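Local coordinates for protein N-acetylneuraminate epimerase (Escherichia coli, PDB 2UVK) that catalyses the interconversion of the alpha and beta anomers of N-acetylneuraminate, the common sialic acid, speeding their equilibration in the periplasm, at residues Asn317-Ile322 / Asp334-Thr339; Leu26-Thr31 / Gly54-Ala59; Phe85-His89 / Lys100-His104; Thr31-Lys35 / Thr46-Phe51; Ala210-Leu214 / Asn275-Glu279. All coordinates share one frame; numbering follows the deposited sequence. Where two conformers were deposited one is given.

Contact 1 of 5, residues Asn317-Ile322 / Asp334-Thr339; sequences NSLLII and DSVLIT
Leu-319 pairs with Ile-338, and Ile-321 with Val-336, as antiparallel hydrogen-bonded pairs joined by four backbone bonds. Leu-319 N donates to Ile-338 O at 2.9 Å, and Ile-338 N returns a bond to Leu-319 O. Ile-321 N reaches Val-336 O at 2.8 Å with a practically straight N-H...O angle of 179°, while Val-336 N donates to Ile-321 O. CA-H groups of Leu-337 and Ser-335 also approach the carbonyls of Leu-319 and Ile-321. The strands are the two middle members of a four-stranded antiparallel sheet, the last blade of a six-bladed Kelch beta-propeller. Apolar contacts line both faces. On one, Leu-319 and Ile-338 lie side by side, their CD2 and CD1 methyls 4.2 Å apart, and Ile-321 CD1 meets Ile-338 CD1 at 3.7 Å. The Ile-338 chain is extended (chi2 175°), which carries CD1 out to both partners; Ile-256 and Phe-247 of the preceding blade pack against this face. On the other, Leu-337 CD1 sits 3.6 Å from Ser-318 CB and 4.0 Å from Leu-320 CB, with Trp-315 touching both leucines. At one end the hydroxyls Ser-318 OG and Thr-339 OG1 are hydrogen-bonded at 2.9 Å. Ser-318 OG, in a buried residue, has a second partner in the carbonyl of Asn-316. At the other end Asp-334 forms a salt bridge with Arg-307.

Contact 2 of 5, residues Leu26-Thr31 / Gly54-Ala59; sequences LGSAGT and GPRDQA
Leu-26 lies alongside Arg-56, its CB 3.5 Å from Arg-56 O and its CD1 4.0 Å from Arg-56 CB, with the methyl of Ala-59 beside the same CD1; the Arg-56 guanidinium leads off to Asp-87. Here the loop between strands 21-25 and 33-37 of the first propeller blade meets the chain that crosses into the second blade at strand 60-64. Phe-51 and Val-70 also pack on the leucine side chain. Gly-27 carries the direct polar link: its N donates to Arg-56 O at 2.8 Å. Its CA passes 3.4 Å from Asp-57 OD1, and a water 2.8 Å from Asp-57 OD1 also lies within bonding distance of Gly-27 O. Ser-28 and Ala-29 form a short 3-10 turn, in which Ala-29 N bonds to Leu-26 O and Gly-30 N to Gly-27 O. The turn brings Gly-30 O round to another water, which accepts from Arg-56 N and lies within bonding distance of both Gly-30 O and Gly-27 O. At Thr-31 the contact is through the methyl alone, CG2 resting 3.8 Å from Gly-54 C and 4.0 Å from Pro-55 CD.

Contact 3 of 5, residues Phe85-His89 / Lys100-His104; sequences FNDVH and KLMSH
His-89 and Lys-100 form an antiparallel non-hydrogen-bonded pair with CA atoms 4.3 Å apart, next to which Leu-101 N donates to Val-88 O at 2.9 Å, nearly straight at 171°; beyond this bond the two chains separate. A water bridges the widening gap, accepting from Val-88 N and lying within bonding distance of Leu-101 O and Ser-103 O. Lys-100 runs across one face of the His-89 imidazole, its CG 3.8 Å above the ring plane and displaced toward the rim, a CH-pi contact. The lysine is fully extended from a CG anti to the backbone N (chi1 180°), so its methylenes pass obliquely over the ring and CE arrives 4.0 Å from Asp-87 CB. The pairing joins the third and fourth strands, 88-92 and 97-100, of the second blade of the Kelch propeller. Lys-100 NZ and Asp-87 OD2 are 4.4 Å apart, too far for a salt bridge, and one water bonds to both; the carboxylate's direct salt bridge is with Arg-56. An alanine in place of His-89 would probably leave the Lys-100 chain without the ring it lies on, free to swing, and open a gap beside Phe-51. On the side facing the third blade, Val-88 CG1 meets Leu-101 CD1 at 3.7 Å; both side chains also touch Tyr-69 of their own sheet and Phe-173 of the next. Asn-86 ND2 approaches the backbone of His-104 and bonds Ala-105 O, close to Asn-130 of the second subunit; Asp-138 of that subunit packs on His-104.

Contact 4 of 5, residues Thr31-Lys35 / Thr46-Phe51; sequences TAWYK and TALAAF
Lys-35 O is held by two donors: Thr-46 N at 2.9 Å and a water that also bonds Thr-46 OG1. Lys-35 N returns a bond to Thr-46 O, completing the hydrogen-bonded pair of the hairpin formed by strands 33-37 and 46-47, the third and fourth strands of the first Kelch blade. Farther along, Leu-48 N meets Trp-33 O from above its carbonyl plane, 41° out of it, and Phe-51 N bonds Thr-31 O at 2.8 Å. Where the chains part, a water accepts from Trp-33 N and donates to Leu-48 O. Leu-48 CD2 lies 3.6 Å from Lys-35 CD, the two side chains crossing at about a right angle; Lys-35 CG is tucked between backbone N and carbonyl carbon (chi1 71°), which turns the extended lysine across the leucine methyl. Tyr-23 of strand 21-25 touches both side chains. Leu-48 CB also rests on Trp-33 CB at 4.0 Å. An alanine at Leu-48 removes both terminal methyls and would probably leave the Lys-35 methylenes without apolar support and open a gap against Tyr-23. Phe-51 CB comes to the edge of the indole, 3.8 Å from Trp-33 NE1, and both rings also meet Trp-98 of the next blade. On the other face, Tyr-34 CD1 approaches Ala-47 CA at 3.8 Å. The register thus rests on main-chain bonds, whereas the side chains contribute apolar cover that reaches across to the second blade.

Contact 5 of 5, residues Ala210-Leu214 / Asn275-Glu279; sequences AKPGL and NYAHE
The imidazole of His-278 has Gly-213 CA over the centre of one face, 3.4 Å above the plane, in a CH-pi contact only 6° off the ring normal. Phe-263 meets the same imidazole edge-to-face. The phenol ring of Tyr-276 carries Glu-279 CB over one face and has His-278 ND1 at its edge, in plane; Phe-157 stacks on it. Gly-213 occupies the third position of a type II turn from Lys-211 to Leu-214, closed by a classic beta bulge in which Ala-210 and Lys-211 both face Leu-214, whose O accepts from both N atoms. A CB on Gly-213 in this conformation would collide with His-278 ND1, consistent with a glycine being needed for so close a contact. Gly-213 N bonds to Glu-209, the predicted proton acceptor, which places this turn of the fifth Kelch repeat, and the 275-279 loop of the sixth, beside the probable active site. One water joins the segments, donating to Pro-212 O at 2.8 Å and accepting from Ala-277 N, with a weak bond from His-278 ND1. Lys-211 bends at chi3 (-78°), bringing NZ within 2.8 Å of Asn-275 O, above the carbonyl plane. The ammonium also bonds Phe-157 O, Lys-159 O and Tyr-164 OH.

Overall arrangement
Contacts 1 and 3 are mostly buried, contacts 2 and 5 partly so, and contact 4 lies at the surface. Contacts 1, 3 and 4 each pair adjacent strands within one propeller blade; backbone bonds are continuous in contact 1, whereas in contacts 3 and 4 waters enter where the strands diverge. Contacts 2 and 4 share Thr-31; contact 4 pairs strands of the first blade and contact 2 ties its loop to the chain leading to the second. Contact 2 reaches contact 3 through the side chain of Arg-56, and Phe-51 of contact 4 touches His-89. Contact 5, about 35 Å from contact 4 between centres, joins loops of two repeats by lysine, water and ring contacts near the predicted catalytic glutamate.

Contact 1 of 5, residues Asn317-Ile322 / Asp334-Thr339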
# COMPACT_ATOMS: atom_id res chain seq x y z
N ASN B 317 -26.92 -20.28 15.30
CA ASN B 317 -25.80 -20.80 16.08
C ASN B 317 -25.00 -21.89 15.36
O ASN B 317 -24.44 -22.78 15.98
CB ASN B 317 -26.31 -21.30 17.45
CG ASN B 317 -25.22 -21.42 18.49
OD1 ASN B 317 -24.19 -20.72 18.44
ND2 ASN B 317 -25.44 -22.31 19.48
N SER B 318 -24.93 -21.77 14.04
CA SER B 318 -24.26 -22.74 13.19
C SER B 318 -23.48 -21.98 12.13
O SER B 318 -23.63 -20.78 11.98
CB SER B 318 -25.29 -23.63 12.49
OG SER B 318 -26.03 -24.40 13.43
N LEU B 319 -22.63 -22.71 11.41
CA LEU B 319 -21.93 -22.18 10.24
C LEU B 319 -22.70 -22.59 8.98
O LEU B 319 -22.85 -23.77 8.69
CB LEU B 319 -20.52 -22.71 10.19
CG LEU B 319 -19.75 -22.45 8.89
CD1 LEU B 319 -19.69 -20.96 8.65
CD2 LEU B 319 -18.38 -23.07 9.02
N LEU B 320 -23.19 -21.59 8.25
CA LEU B 320 -23.88 -21.79 6.99
C LEU B 320 -22.85 -21.56 5.87
O LEU B 320 -22.27 -20.49 5.80
CB LEU B 320 -25.02 -20.78 6.88
CG LEU B 320 -25.79 -20.68 5.56
CD1 LEU B 320 -26.31 -22.04 5.12
CD2 LEU B 320 -26.90 -19.62 5.64
N ILE B 321 -22.65 -22.58 5.03
CA ILE B 321 -21.71 -22.49 3.89
C ILE B 321 -22.53 -22.49 2.62
O ILE B 321 -23.37 -23.35 2.42
CB ILE B 321 -20.76 -23.70 3.87
CG1 ILE B 321 -19.80 -23.64 5.06
CG2 ILE B 321 -20.03 -23.84 2.49
CD1 ILE B 321 -19.01 -24.91 5.25
N ILE B 322 -22.29 -21.52 1.74
CA ILE B 322 -23.07 -21.39 0.53
C ILE B 322 -22.11 -21.37 -0.67
O ILE B 322 -21.23 -20.52 -0.74
CB ILE B 322 -23.94 -20.12 0.51
CG1 ILE B 322 -24.80 -20.00 1.78
CG2 ILE B 322 -24.83 -20.12 -0.74
CD1 ILE B 322 -25.63 -18.73 1.84
N ASP B 334 -24.83 -25.70 -3.97
CA ASP B 334 -25.46 -26.21 -2.74
C ASP B 334 -24.91 -25.54 -1.49
O ASP B 334 -23.89 -24.85 -1.53
CB ASP B 334 -25.32 -27.73 -2.63
CG ASP B 334 -23.89 -28.17 -2.56
OD1 ASP B 334 -23.05 -27.59 -3.29
OD2 ASP B 334 -23.59 -29.11 -1.81
N SER B 335 -25.62 -25.75 -0.38
CA SER B 335 -25.28 -25.17 0.91
C SER B 335 -25.16 -26.26 1.95
O SER B 335 -25.80 -27.31 1.83
CB SER B 335 -26.33 -24.16 1.34
OG SER B 335 -26.27 -23.00 0.53
N VAL B 336 -24.34 -26.00 2.96
CA VAL B 336 -24.08 -26.93 4.05
C VAL B 336 -24.30 -26.17 5.35
O VAL B 336 -24.03 -24.97 5.44
CB VAL B 336 -22.59 -27.43 4.00
CG1 VAL B 336 -22.35 -28.60 4.97
CG2 VAL B 336 -22.21 -27.80 2.57
N LEU B 337 -24.79 -26.88 6.37
CA LEU B 337 -24.91 -26.33 7.70
C LEU B 337 -24.06 -27.19 8.65
O LEU B 337 -24.21 -28.42 8.70
CB LEU B 337 -26.37 -26.31 8.14
CG LEU B 337 -26.69 -25.38 9.30
CD1 LEU B 337 -26.42 -23.90 9.03
CD2 LEU B 337 -28.17 -25.59 9.67
N ILE B 338 -23.15 -26.55 9.37
CA ILE B 338 -22.32 -27.22 10.36
C ILE B 338 -22.73 -26.70 11.73
O ILE B 338 -22.60 -25.52 12.02
CB ILE B 338 -20.80 -27.02 10.11
CG1 ILE B 338 -20.45 -27.40 8.66
CG2 ILE B 338 -19.97 -27.87 11.06
CD1 ILE B 338 -19.01 -27.13 8.26
N THR B 339 -23.25 -27.60 12.56
CA THR B 339 -23.66 -27.25 13.92
C THR B 339 -22.83 -28.05 14.91
O THR B 339 -22.41 -29.17 14.62
CB THR B 339 -25.14 -27.56 14.17
OG1 THR B 339 -25.94 -27.23 13.02
CG2 THR B 339 -25.65 -26.77 15.40

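Contact 2 of 5, residues Leu26-Thr31 / Gly54-Ala59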
# COMPACT_ATOMS: atom_id res chain seq x y z
N LEU B 26 -21.97 -11.77 -6.68
CA LEU B 26 -20.62 -11.64 -7.26
C LEU B 26 -19.94 -12.99 -7.44
O LEU B 26 -20.59 -14.01 -7.55
CB LEU B 26 -19.80 -10.61 -6.52
CG LEU B 26 -20.45 -9.24 -6.35
CD1 LEU B 26 -19.59 -8.25 -5.56
CD2 LEU B 26 -20.89 -8.66 -7.73
N GLY B 27 -18.61 -12.98 -7.59
CA GLY B 27 -17.90 -14.18 -7.94
C GLY B 27 -18.43 -14.68 -9.26
O GLY B 27 -18.68 -13.87 -10.17
N SER B 28 -18.62 -15.97 -9.38
CA SER B 28 -19.07 -16.56 -10.66
C SER B 28 -20.52 -16.20 -10.98
O SER B 28 -21.01 -16.56 -12.07
CB SER B 28 -18.82 -18.06 -10.68
OG SER B 28 -19.48 -18.71 -9.61
N ALA B 29 -21.21 -15.50 -10.07
CA ALA B 29 -22.55 -14.96 -10.37
C ALA B 29 -22.51 -13.66 -11.18
O ALA B 29 -23.56 -13.12 -11.54
CB ALA B 29 -23.37 -14.79 -9.10
N GLY B 30 -21.33 -13.17 -11.51
CA GLY B 30 -21.24 -11.92 -12.25
C GLY B 30 -21.71 -10.76 -11.44
O GLY B 30 -21.36 -10.65 -10.28
N THR B 31 -22.51 -9.87 -12.04
CA THR B 31 -23.03 -8.74 -11.31
C THR B 31 -24.30 -9.06 -10.48
O THR B 31 -24.85 -8.16 -9.81
CB THR B 31 -23.34 -7.57 -12.24
OG1 THR B 31 -24.27 -8.01 -13.25
CG2 THR B 31 -22.05 -7.06 -12.90
N GLY B 54 -19.22 -3.82 -11.90
CA GLY B 54 -18.74 -4.94 -12.66
C GLY B 54 -18.50 -6.19 -11.83
O GLY B 54 -18.56 -6.12 -10.60
N PRO B 55 -18.25 -7.33 -12.48
CA PRO B 55 -17.96 -8.56 -11.76
C PRO B 55 -16.76 -8.42 -10.84
O PRO B 55 -15.82 -7.72 -11.18
CB PRO B 55 -17.64 -9.55 -12.86
CG PRO B 55 -18.43 -9.00 -14.08
CD PRO B 55 -18.27 -7.55 -13.95
N ARG B 56 -16.83 -9.08 -9.68
CA ARG B 56 -15.75 -9.05 -8.67
C ARG B 56 -15.55 -10.43 -8.12
O ARG B 56 -16.53 -11.04 -7.64
CB ARG B 56 -16.07 -8.13 -7.48
CG ARG B 56 -16.39 -6.69 -7.82
CD ARG B 56 -15.25 -5.89 -8.47
NE ARG B 56 -15.65 -4.53 -8.82
CZ ARG B 56 -15.62 -3.47 -8.02
NH1 ARG B 56 -15.21 -3.57 -6.75
NH2 ARG B 56 -15.97 -2.26 -8.46
N ASP B 57 -14.32 -10.94 -8.17
CA ASP B 57 -13.93 -12.14 -7.42
C ASP B 57 -13.23 -11.71 -6.15
O ASP B 57 -12.51 -10.73 -6.12
CB ASP B 57 -12.96 -13.00 -8.23
CG ASP B 57 -13.61 -13.80 -9.32
OD1 ASP B 57 -14.85 -13.96 -9.38
OD2 ASP B 57 -12.83 -14.31 -10.17
N GLN B 58 -13.48 -12.43 -5.06
CA GLN B 58 -12.78 -12.13 -3.82
C GLN B 58 -13.10 -10.76 -3.21
O GLN B 58 -12.30 -10.18 -2.47
CB GLN B 58 -11.25 -12.33 -3.95
CG GLN B 58 -10.87 -13.76 -4.35
CD GLN B 58 -9.40 -14.00 -4.29
OE1 GLN B 58 -8.77 -13.78 -3.26
NE2 GLN B 58 -8.82 -14.43 -5.40
N ALA B 59 -14.30 -10.24 -3.49
CA ALA B 59 -14.83 -9.11 -2.72
C ALA B 59 -15.25 -9.56 -1.32
O ALA B 59 -15.35 -10.76 -1.02
CB ALA B 59 -16.03 -8.52 -3.43
O HOH W 1 -18.72 -11.07 -9.99
O HOH W 2 -16.05 -12.27 -11.29

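Contact 3 of 5, residues Phe85-His89 / Lys100-His104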
# COMPACT_ATOMS: atom_id res chain seq x y z
N PHE B 85 -9.50 -3.85 -6.91
CA PHE B 85 -10.22 -2.61 -6.62
C PHE B 85 -10.06 -2.17 -5.16
O PHE B 85 -9.74 -3.00 -4.32
CB PHE B 85 -11.73 -2.79 -6.90
CG PHE B 85 -12.07 -2.85 -8.37
CD1 PHE B 85 -12.58 -1.74 -8.98
CD2 PHE B 85 -11.99 -4.02 -9.09
CE1 PHE B 85 -12.90 -1.76 -10.32
CE2 PHE B 85 -12.33 -4.05 -10.41
CZ PHE B 85 -12.81 -2.90 -11.01
N ASN B 86 -10.27 -0.89 -4.88
CA ASN B 86 -10.17 -0.34 -3.52
C ASN B 86 -11.43 0.41 -3.14
O ASN B 86 -11.39 1.31 -2.32
CB ASN B 86 -8.96 0.60 -3.36
CG ASN B 86 -9.19 1.98 -3.99
OD1 ASN B 86 -9.84 2.08 -5.04
ND2 ASN B 86 -8.67 3.04 -3.36
N ASP B 87 -12.55 0.04 -3.76
CA ASP B 87 -13.77 0.83 -3.63
C ASP B 87 -14.81 0.23 -2.69
O ASP B 87 -14.65 -0.90 -2.18
CB ASP B 87 -14.40 1.10 -5.01
CG ASP B 87 -14.75 -0.16 -5.77
OD1 ASP B 87 -14.58 -1.29 -5.22
OD2 ASP B 87 -15.17 -0.04 -6.95
N VAL B 88 -15.84 1.03 -2.40
CA VAL B 88 -16.95 0.60 -1.57
C VAL B 88 -18.26 0.96 -2.28
O VAL B 88 -18.43 2.08 -2.78
CB VAL B 88 -16.91 1.31 -0.20
CG1 VAL B 88 -18.01 0.76 0.75
CG2 VAL B 88 -15.53 1.21 0.43
N HIS B 89 -19.15 -0.03 -2.35
CA HIS B 89 -20.51 0.18 -2.82
C HIS B 89 -21.47 -0.08 -1.68
O HIS B 89 -21.21 -0.89 -0.81
CB HIS B 89 -20.81 -0.76 -3.98
CG HIS B 89 -20.17 -0.35 -5.27
ND1 HIS B 89 -18.83 -0.56 -5.54
CD2 HIS B 89 -20.69 0.22 -6.39
CE1 HIS B 89 -18.56 -0.12 -6.77
NE2 HIS B 89 -19.67 0.35 -7.30
N LYS B 100 -22.22 3.74 -5.55
CA LYS B 100 -20.78 3.69 -5.26
C LYS B 100 -20.50 4.85 -4.32
O LYS B 100 -21.01 5.96 -4.51
CB LYS B 100 -19.98 3.85 -6.54
CG LYS B 100 -18.47 3.81 -6.30
CD LYS B 100 -17.67 3.85 -7.58
CE LYS B 100 -16.21 3.90 -7.23
NZ LYS B 100 -15.31 4.13 -8.40
N LEU B 101 -19.72 4.60 -3.28
CA LEU B 101 -19.39 5.65 -2.33
C LEU B 101 -18.15 6.39 -2.80
O LEU B 101 -17.26 5.79 -3.47
CB LEU B 101 -19.20 5.08 -0.91
CG LEU B 101 -20.35 4.26 -0.34
CD1 LEU B 101 -20.04 3.82 1.08
CD2 LEU B 101 -21.68 5.04 -0.39
N MSE B 102 -18.08 7.68 -2.50
CA MSE B 102 -16.84 8.42 -2.72
C MSE B 102 -15.99 8.13 -1.51
O MSE B 102 -16.13 8.75 -0.47
CB MSE B 102 -17.13 9.92 -2.87
CG MSE B 102 -15.87 10.72 -3.16
SE MSE B 102 -16.28 12.55 -3.66
CE MSE B 102 -16.63 12.33 -5.58
N SER B 103 -15.13 7.12 -1.65
CA SER B 103 -14.39 6.57 -0.53
C SER B 103 -13.19 5.83 -1.10
O SER B 103 -13.36 5.00 -1.97
CB SER B 103 -15.28 5.58 0.19
OG SER B 103 -14.66 5.06 1.33
N HIS B 104 -12.01 6.11 -0.56
CA HIS B 104 -10.76 5.55 -1.12
C HIS B 104 -9.98 4.78 -0.07
O HIS B 104 -9.30 5.38 0.76
CB HIS B 104 -9.93 6.69 -1.67
CG HIS B 104 -10.58 7.36 -2.84
ND1 HIS B 104 -11.27 8.56 -2.76
CD2 HIS B 104 -10.69 6.95 -4.12
CE1 HIS B 104 -11.74 8.85 -3.95
NE2 HIS B 104 -11.44 7.88 -4.79
O HOH W 3 -14.46 1.74 -8.76
O HOH W 4 -15.53 3.67 -3.37

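Contact 4 of 5, residues Thr31-Lys35 / Thr46-Phe51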
# COMPACT_ATOMS: atom_id res chain seq x y z
N THR B 31 -22.51 -9.87 -12.04
CA THR B 31 -23.03 -8.74 -11.31
C THR B 31 -24.30 -9.06 -10.48
O THR B 31 -24.85 -8.16 -9.81
CB THR B 31 -23.34 -7.57 -12.24
OG1 THR B 31 -24.27 -8.01 -13.25
CG2 THR B 31 -22.05 -7.06 -12.90
N ALA B 32 -24.73 -10.32 -10.51
CA ALA B 32 -25.99 -10.71 -9.85
C ALA B 32 -25.85 -10.74 -8.34
O ALA B 32 -24.82 -11.17 -7.81
CB ALA B 32 -26.46 -12.04 -10.35
N TRP B 33 -26.90 -10.28 -7.65
CA TRP B 33 -27.14 -10.46 -6.23
C TRP B 33 -28.50 -11.10 -6.05
O TRP B 33 -29.40 -10.91 -6.88
CB TRP B 33 -27.08 -9.14 -5.49
CG TRP B 33 -25.67 -8.75 -5.19
CD1 TRP B 33 -24.80 -8.19 -6.06
CD2 TRP B 33 -24.98 -8.94 -3.96
NE1 TRP B 33 -23.59 -7.98 -5.43
CE2 TRP B 33 -23.68 -8.43 -4.14
CE3 TRP B 33 -25.33 -9.47 -2.71
CZ2 TRP B 33 -22.74 -8.46 -3.13
CZ3 TRP B 33 -24.39 -9.47 -1.70
CH2 TRP B 33 -23.12 -8.98 -1.91
N TYR B 34 -28.61 -11.88 -4.99
CA TYR B 34 -29.86 -12.52 -4.59
C TYR B 34 -30.03 -12.41 -3.10
O TYR B 34 -29.07 -12.33 -2.37
CB TYR B 34 -29.85 -13.99 -4.97
CG TYR B 34 -29.38 -14.28 -6.37
CD1 TYR B 34 -30.26 -14.30 -7.43
CD2 TYR B 34 -28.04 -14.56 -6.62
CE1 TYR B 34 -29.82 -14.57 -8.73
CE2 TYR B 34 -27.58 -14.84 -7.92
CZ TYR B 34 -28.47 -14.84 -8.95
OH TYR B 34 -28.00 -15.12 -10.24
N LYS B 35 -31.29 -12.45 -2.65
CA LYS B 35 -31.60 -12.54 -1.22
C LYS B 35 -32.50 -13.73 -0.93
O LYS B 35 -33.21 -14.20 -1.79
CB LYS B 35 -32.23 -11.26 -0.71
CG LYS B 35 -33.67 -11.01 -1.19
CD LYS B 35 -34.12 -9.67 -0.64
CE LYS B 35 -35.52 -9.33 -1.07
NZ LYS B 35 -35.87 -7.98 -0.51
N THR B 46 -34.37 -14.51 -4.46
CA THR B 46 -34.91 -13.40 -5.22
C THR B 46 -33.78 -12.54 -5.79
O THR B 46 -32.95 -12.06 -5.04
CB THR B 46 -35.80 -12.51 -4.32
OG1 THR B 46 -36.93 -13.28 -3.87
CG2 THR B 46 -36.26 -11.25 -5.05
N ALA B 47 -33.79 -12.33 -7.10
CA ALA B 47 -32.80 -11.49 -7.77
C ALA B 47 -32.95 -10.03 -7.39
O ALA B 47 -34.06 -9.46 -7.39
CB ALA B 47 -32.89 -11.64 -9.28
N LEU B 48 -31.82 -9.41 -7.04
CA LEU B 48 -31.77 -8.03 -6.64
C LEU B 48 -31.22 -7.16 -7.78
O LEU B 48 -30.83 -7.66 -8.84
CB LEU B 48 -30.92 -7.90 -5.38
CG LEU B 48 -31.33 -8.75 -4.17
CD1 LEU B 48 -30.41 -8.49 -2.98
CD2 LEU B 48 -32.81 -8.47 -3.79
N ALA B 49 -31.16 -5.87 -7.54
CA ALA B 49 -30.54 -4.95 -8.48
C ALA B 49 -29.09 -5.37 -8.71
O ALA B 49 -28.39 -5.75 -7.78
CB ALA B 49 -30.62 -3.53 -7.95
N ALA B 50 -28.67 -5.30 -9.97
CA ALA B 50 -27.31 -5.69 -10.34
C ALA B 50 -26.27 -4.79 -9.70
O ALA B 50 -26.44 -3.60 -9.52
CB ALA B 50 -27.16 -5.66 -11.86
N PHE B 51 -25.13 -5.40 -9.37
CA PHE B 51 -23.98 -4.65 -8.87
C PHE B 51 -23.44 -3.76 -9.98
O PHE B 51 -23.15 -4.26 -11.06
CB PHE B 51 -22.93 -5.65 -8.40
CG PHE B 51 -21.75 -5.02 -7.71
CD1 PHE B 51 -21.87 -4.49 -6.45
CD2 PHE B 51 -20.51 -4.96 -8.34
CE1 PHE B 51 -20.76 -3.91 -5.82
CE2 PHE B 51 -19.43 -4.40 -7.71
CZ PHE B 51 -19.56 -3.89 -6.47
O HOH W 5 -29.20 -9.70 -9.52
O HOH W 6 -36.42 -14.17 -1.35

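Contact 5 of 5, residues Ala210-Leu214 / Asn275-Glu279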
# COMPACT_ATOMS: atom_id res chain seq x y z
N ALA B 210 0.31 -16.82 2.51
CA ALA B 210 1.37 -15.88 2.88
C ALA B 210 2.05 -15.25 1.68
O ALA B 210 2.65 -14.20 1.79
CB ALA B 210 2.44 -16.56 3.78
N LYS B 211 1.96 -15.92 0.53
CA LYS B 211 2.43 -15.37 -0.74
C LYS B 211 1.75 -16.23 -1.80
O LYS B 211 1.20 -17.26 -1.46
CB LYS B 211 3.95 -15.44 -0.88
CG LYS B 211 4.57 -16.85 -0.80
CD LYS B 211 5.96 -16.88 -1.45
CE LYS B 211 5.85 -16.93 -2.97
NZ LYS B 211 7.22 -17.02 -3.61
N PRO B 212 1.80 -15.81 -3.07
CA PRO B 212 1.20 -16.67 -4.09
C PRO B 212 1.73 -18.10 -4.04
O PRO B 212 2.95 -18.28 -4.09
CB PRO B 212 1.53 -15.94 -5.38
CG PRO B 212 1.61 -14.51 -4.97
CD PRO B 212 2.31 -14.56 -3.64
N GLY B 213 0.84 -19.07 -3.81
CA GLY B 213 1.18 -20.49 -3.74
C GLY B 213 1.68 -21.07 -2.42
O GLY B 213 2.01 -22.26 -2.33
N LEU B 214 1.75 -20.24 -1.40
CA LEU B 214 2.14 -20.68 -0.07
C LEU B 214 1.15 -20.20 0.96
O LEU B 214 0.93 -19.00 1.09
CB LEU B 214 3.49 -20.08 0.27
CG LEU B 214 4.02 -20.44 1.66
CD1 LEU B 214 4.42 -21.93 1.78
CD2 LEU B 214 5.17 -19.51 2.01
N ASN B 275 11.65 -20.66 -3.13
CA ASN B 275 10.65 -19.56 -3.04
C ASN B 275 9.39 -19.90 -3.78
O ASN B 275 8.30 -19.54 -3.33
CB ASN B 275 11.23 -18.27 -3.60
CG ASN B 275 12.21 -17.60 -2.67
OD1 ASN B 275 12.27 -17.91 -1.48
ND2 ASN B 275 12.97 -16.66 -3.20
N TYR B 276 9.52 -20.55 -4.93
CA TYR B 276 8.38 -20.99 -5.74
C TYR B 276 7.91 -22.31 -5.16
O TYR B 276 8.24 -23.41 -5.65
CB TYR B 276 8.82 -21.07 -7.20
CG TYR B 276 7.75 -21.32 -8.26
CD1 TYR B 276 8.08 -21.24 -9.60
CD2 TYR B 276 6.43 -21.61 -7.93
CE1 TYR B 276 7.14 -21.46 -10.59
CE2 TYR B 276 5.49 -21.84 -8.93
CZ TYR B 276 5.86 -21.76 -10.25
OH TYR B 276 4.92 -21.98 -11.25
N ALA B 277 7.17 -22.21 -4.05
CA ALA B 277 6.94 -23.33 -3.15
C ALA B 277 5.99 -24.39 -3.67
O ALA B 277 5.97 -25.52 -3.17
CB ALA B 277 6.44 -22.81 -1.79
N HIS B 278 5.17 -24.01 -4.66
CA HIS B 278 4.13 -24.88 -5.18
C HIS B 278 4.39 -25.27 -6.64
O HIS B 278 3.51 -25.84 -7.28
CB HIS B 278 2.76 -24.20 -5.06
CG HIS B 278 2.58 -23.00 -5.93
ND1 HIS B 278 3.48 -21.96 -5.98
CD2 HIS B 278 1.56 -22.65 -6.76
CE1 HIS B 278 3.04 -21.03 -6.81
NE2 HIS B 278 1.89 -21.43 -7.31
N GLU B 279 5.58 -25.00 -7.15
CA GLU B 279 5.93 -25.40 -8.52
C GLU B 279 5.65 -26.89 -8.77
O GLU B 279 6.12 -27.75 -8.03
CB GLU B 279 7.40 -25.09 -8.81
CG GLU B 279 7.74 -25.25 -10.29
CD GLU B 279 9.17 -24.85 -10.63
OE1 GLU B 279 9.93 -24.45 -9.72
OE2 GLU B 279 9.53 -24.92 -11.82
O HOH W 7 5.04 -20.03 -4.58